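Local coordinates for protein UL37 (Suid herpesvirus 1, PDB 4K70) that is an inner tegument protein of the virion, probably acting in the control of viral trafficking, and binds calcium through its N-terminal half, at residues P151-P156 against W190-A195. Sequence-based numbering, arbitrary orientation.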
ATOM      1  N   PRO A 151      -1.445  14.067 -15.152  1.00 39.72           N
ATOM      2  CA  PRO A 151      -2.306  13.564 -14.070  1.00 40.33           C
ATOM      3  C   PRO A 151      -2.972  12.232 -14.393  1.00 42.51           C
ATOM      4  O   PRO A 151      -4.212  12.150 -14.438  1.00 41.98           O
ATOM      5  CB  PRO A 151      -3.366  14.668 -13.919  1.00 37.50           C
ATOM      6  CG  PRO A 151      -3.454  15.286 -15.270  1.00 42.53           C
ATOM      7  CD  PRO A 151      -2.048  15.216 -15.853  1.00 41.59           C
ATOM      8  N   ARG A 152      -2.157  11.202 -14.594  1.00 36.75           N
ATOM      9  CA  ARG A 152      -2.662   9.873 -14.899  1.00 40.09           C
ATOM     10  C   ARG A 152      -3.320   9.227 -13.680  1.00 39.43           C
ATOM     11  O   ARG A 152      -2.742   9.184 -12.591  1.00 37.18           O
ATOM     12  CB  ARG A 152      -1.549   8.967 -15.456  1.00 41.25           C
ATOM     13  CG  ARG A 152      -2.114   7.672 -16.083  1.00 51.32           C
ATOM     14  CD  ARG A 152      -1.096   6.884 -16.914  1.00 59.46           C
ATOM     15  NE  ARG A 152       0.129   6.583 -16.177  1.00 64.14           N
ATOM     16  CZ  ARG A 152       1.254   7.286 -16.288  1.00 68.76           C
ATOM     17  NH1 ARG A 152       1.307   8.327 -17.115  1.00 61.30           N
ATOM     18  NH2 ARG A 152       2.329   6.946 -15.579  1.00 68.37           N
ATOM     19  N   VAL A 153      -4.539   8.732 -13.877  1.00 39.08           N
ATOM     20  CA  VAL A 153      -5.277   8.044 -12.829  1.00 36.99           C
ATOM     21  C   VAL A 153      -5.057   6.539 -12.954  1.00 41.54           C
ATOM     22  O   VAL A 153      -5.457   5.922 -13.941  1.00 40.37           O
ATOM     23  CB  VAL A 153      -6.778   8.357 -12.907  1.00 39.34           C
ATOM     24  CG1 VAL A 153      -7.548   7.519 -11.894  1.00 36.16           C
ATOM     25  CG2 VAL A 153      -7.018   9.848 -12.682  1.00 35.45           C
ATOM     26  N   VAL A 154      -4.405   5.957 -11.953  1.00 38.31           N
ATOM     27  CA  VAL A 154      -4.079   4.537 -11.972  1.00 37.91           C
ATOM     28  C   VAL A 154      -4.836   3.779 -10.879  1.00 34.79           C
ATOM     29  O   VAL A 154      -4.853   4.203  -9.722  1.00 33.62           O
ATOM     30  CB  VAL A 154      -2.576   4.320 -11.739  1.00 36.99           C
ATOM     31  CG1 VAL A 154      -2.243   2.852 -11.850  1.00 36.51           C
ATOM     32  CG2 VAL A 154      -1.753   5.145 -12.726  1.00 38.30           C
ATOM     33  N   PRO A 155      -5.459   2.648 -11.235  1.00 34.82           N
ATOM     34  CA  PRO A 155      -6.080   1.850 -10.170  1.00 32.85           C
ATOM     35  C   PRO A 155      -4.997   1.329  -9.231  1.00 35.20           C
ATOM     36  O   PRO A 155      -4.006   0.796  -9.709  1.00 36.96           O
ATOM     37  CB  PRO A 155      -6.731   0.692 -10.926  1.00 35.74           C
ATOM     38  CG  PRO A 155      -6.860   1.184 -12.364  1.00 34.47           C
ATOM     39  CD  PRO A 155      -5.690   2.084 -12.579  1.00 32.58           C
ATOM     40  N   PRO A 156      -5.172   1.502  -7.911  1.00 33.87           N
ATOM     41  CA  PRO A 156      -4.183   1.047  -6.926  1.00 35.75           C
ATOM     42  C   PRO A 156      -3.777  -0.423  -7.110  1.00 36.06           C
ATOM     43  O   PRO A 156      -2.655  -0.816  -6.794  1.00 36.02           O
ATOM     44  CB  PRO A 156      -4.929   1.226  -5.608  1.00 31.31           C
ATOM     45  CG  PRO A 156      -5.804   2.400  -5.864  1.00 32.24           C
ATOM     46  CD  PRO A 156      -6.297   2.197  -7.266  1.00 31.91           C
ATOM     47  N   TRP A 190      -0.148   7.342  -3.139  1.00 23.49           N
ATOM     48  CA  TRP A 190      -0.396   8.716  -2.723  1.00 23.19           C
ATOM     49  C   TRP A 190      -0.805   9.596  -3.904  1.00 25.69           C
ATOM     50  O   TRP A 190      -1.503  10.593  -3.732  1.00 28.41           O
ATOM     51  CB  TRP A 190       0.857   9.291  -2.054  1.00 25.17           C
ATOM     52  CG  TRP A 190       1.983   9.352  -3.008  1.00 28.51           C
ATOM     53  CD1 TRP A 190       2.887   8.370  -3.261  1.00 29.46           C
ATOM     54  CD2 TRP A 190       2.297  10.432  -3.892  1.00 29.15           C
ATOM     55  NE1 TRP A 190       3.762   8.777  -4.239  1.00 29.71           N
ATOM     56  CE2 TRP A 190       3.418  10.040  -4.646  1.00 30.55           C
ATOM     57  CE3 TRP A 190       1.741  11.698  -4.114  1.00 31.37           C
ATOM     58  CZ2 TRP A 190       4.000  10.866  -5.611  1.00 32.11           C
ATOM     59  CZ3 TRP A 190       2.320  12.518  -5.075  1.00 32.50           C
ATOM     60  CH2 TRP A 190       3.436  12.097  -5.809  1.00 31.37           C
ATOM     61  N   ALA A 191      -0.395   9.206  -5.107  1.00 25.20           N
ATOM     62  CA  ALA A 191      -0.571  10.048  -6.288  1.00 24.69           C
ATOM     63  C   ALA A 191      -2.003  10.068  -6.825  1.00 28.27           C
ATOM     64  O   ALA A 191      -2.387  10.994  -7.552  1.00 28.23           O
ATOM     65  CB  ALA A 191       0.396   9.623  -7.380  1.00 23.46           C
ATOM     66  N   LEU A 192      -2.789   9.044  -6.495  1.00 26.16           N
ATOM     67  CA  LEU A 192      -4.143   8.929  -7.046  1.00 25.66           C
ATOM     68  C   LEU A 192      -5.044  10.140  -6.705  1.00 22.97           C
ATOM     69  O   LEU A 192      -5.615  10.761  -7.601  1.00 23.73           O
ATOM     70  CB  LEU A 192      -4.787   7.601  -6.633  1.00 20.49           C
ATOM     71  CG  LEU A 192      -6.270   7.417  -6.993  1.00 26.94           C
ATOM     72  CD1 LEU A 192      -6.478   7.498  -8.497  1.00 21.38           C
ATOM     73  CD2 LEU A 192      -6.797   6.104  -6.422  1.00 22.07           C
ATOM     74  N   PRO A 193      -5.157  10.490  -5.415  1.00 22.20           N
ATOM     75  CA  PRO A 193      -5.965  11.654  -5.006  1.00 24.10           C
ATOM     76  C   PRO A 193      -5.473  12.964  -5.627  1.00 27.98           C
ATOM     77  O   PRO A 193      -6.269  13.867  -5.892  1.00 22.73           O
ATOM     78  CB  PRO A 193      -5.747  11.724  -3.493  1.00 27.85           C
ATOM     79  CG  PRO A 193      -5.350  10.359  -3.091  1.00 28.31           C
ATOM     80  CD  PRO A 193      -4.656   9.727  -4.263  1.00 22.89           C
ATOM     81  N   LEU A 194      -4.163  13.075  -5.827  1.00 27.02           N
ATOM     82  CA  LEU A 194      -3.595  14.245  -6.484  1.00 25.86           C
ATOM     83  C   LEU A 194      -4.029  14.297  -7.946  1.00 24.88           C
ATOM     84  O   LEU A 194      -4.499  15.332  -8.414  1.00 26.74           O
ATOM     85  CB  LEU A 194      -2.053  14.253  -6.370  1.00 24.10           C
ATOM     86  CG  LEU A 194      -1.337  15.262  -7.265  1.00 28.03           C
ATOM     87  CD1 LEU A 194      -1.819  16.671  -6.980  1.00 27.19           C
ATOM     88  CD2 LEU A 194       0.194  15.174  -7.109  1.00 28.32           C
ATOM     89  N   ALA A 195      -3.852  13.188  -8.667  1.00 25.69           N
ATOM     90  CA  ALA A 195      -4.292  13.090 -10.062  1.00 27.11           C
ATOM     91  C   ALA A 195      -5.795  13.373 -10.210  1.00 28.24           C
ATOM     92  O   ALA A 195      -6.229  14.079 -11.129  1.00 27.25           O
ATOM     93  CB  ALA A 195      -3.967  11.708 -10.630  1.00 24.90           C
TER
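Pro151 and Ala195 bring their CA atoms to 4.5 Å, where an extended connector runs across the N-terminal part of helix 191-201. This is loop-on-helix packing in the all-helical N-terminal half of UL37: residues 151-156, which link helix 144-149 to helix 156-159, lie over one flank of the helix, and apolar contacts join the two. Ala195, whose CB is directed at the connector, packs against its start; the methyl is 3.4 Å from Arg152 O and 3.8 Å from Pro151 O, while Val153 CG2 reaches the same methyl at 4.1 Å. One turn earlier, the CB of Leu192 points along the interface, but CG anti to the backbone N (chi1 173°) brings both end methyls up to the connector, where they meet different residues. Leu192 CD2 packs against CG (3.9 Å) and CD of the Pro156 ring, the two side chains crossing at about a right angle. Leu334 of helix 333-342 touches both Leu192 and Val153, tying the contact to a later helix. Val153 belongs to a sodium site completed by Arg199, farther along helix 191-201. Val153 CG1, anti to its own backbone N, packs against Leu192 CD1 at 3.6 Å, and that methyl also lies 3.9 Å from Val154 O.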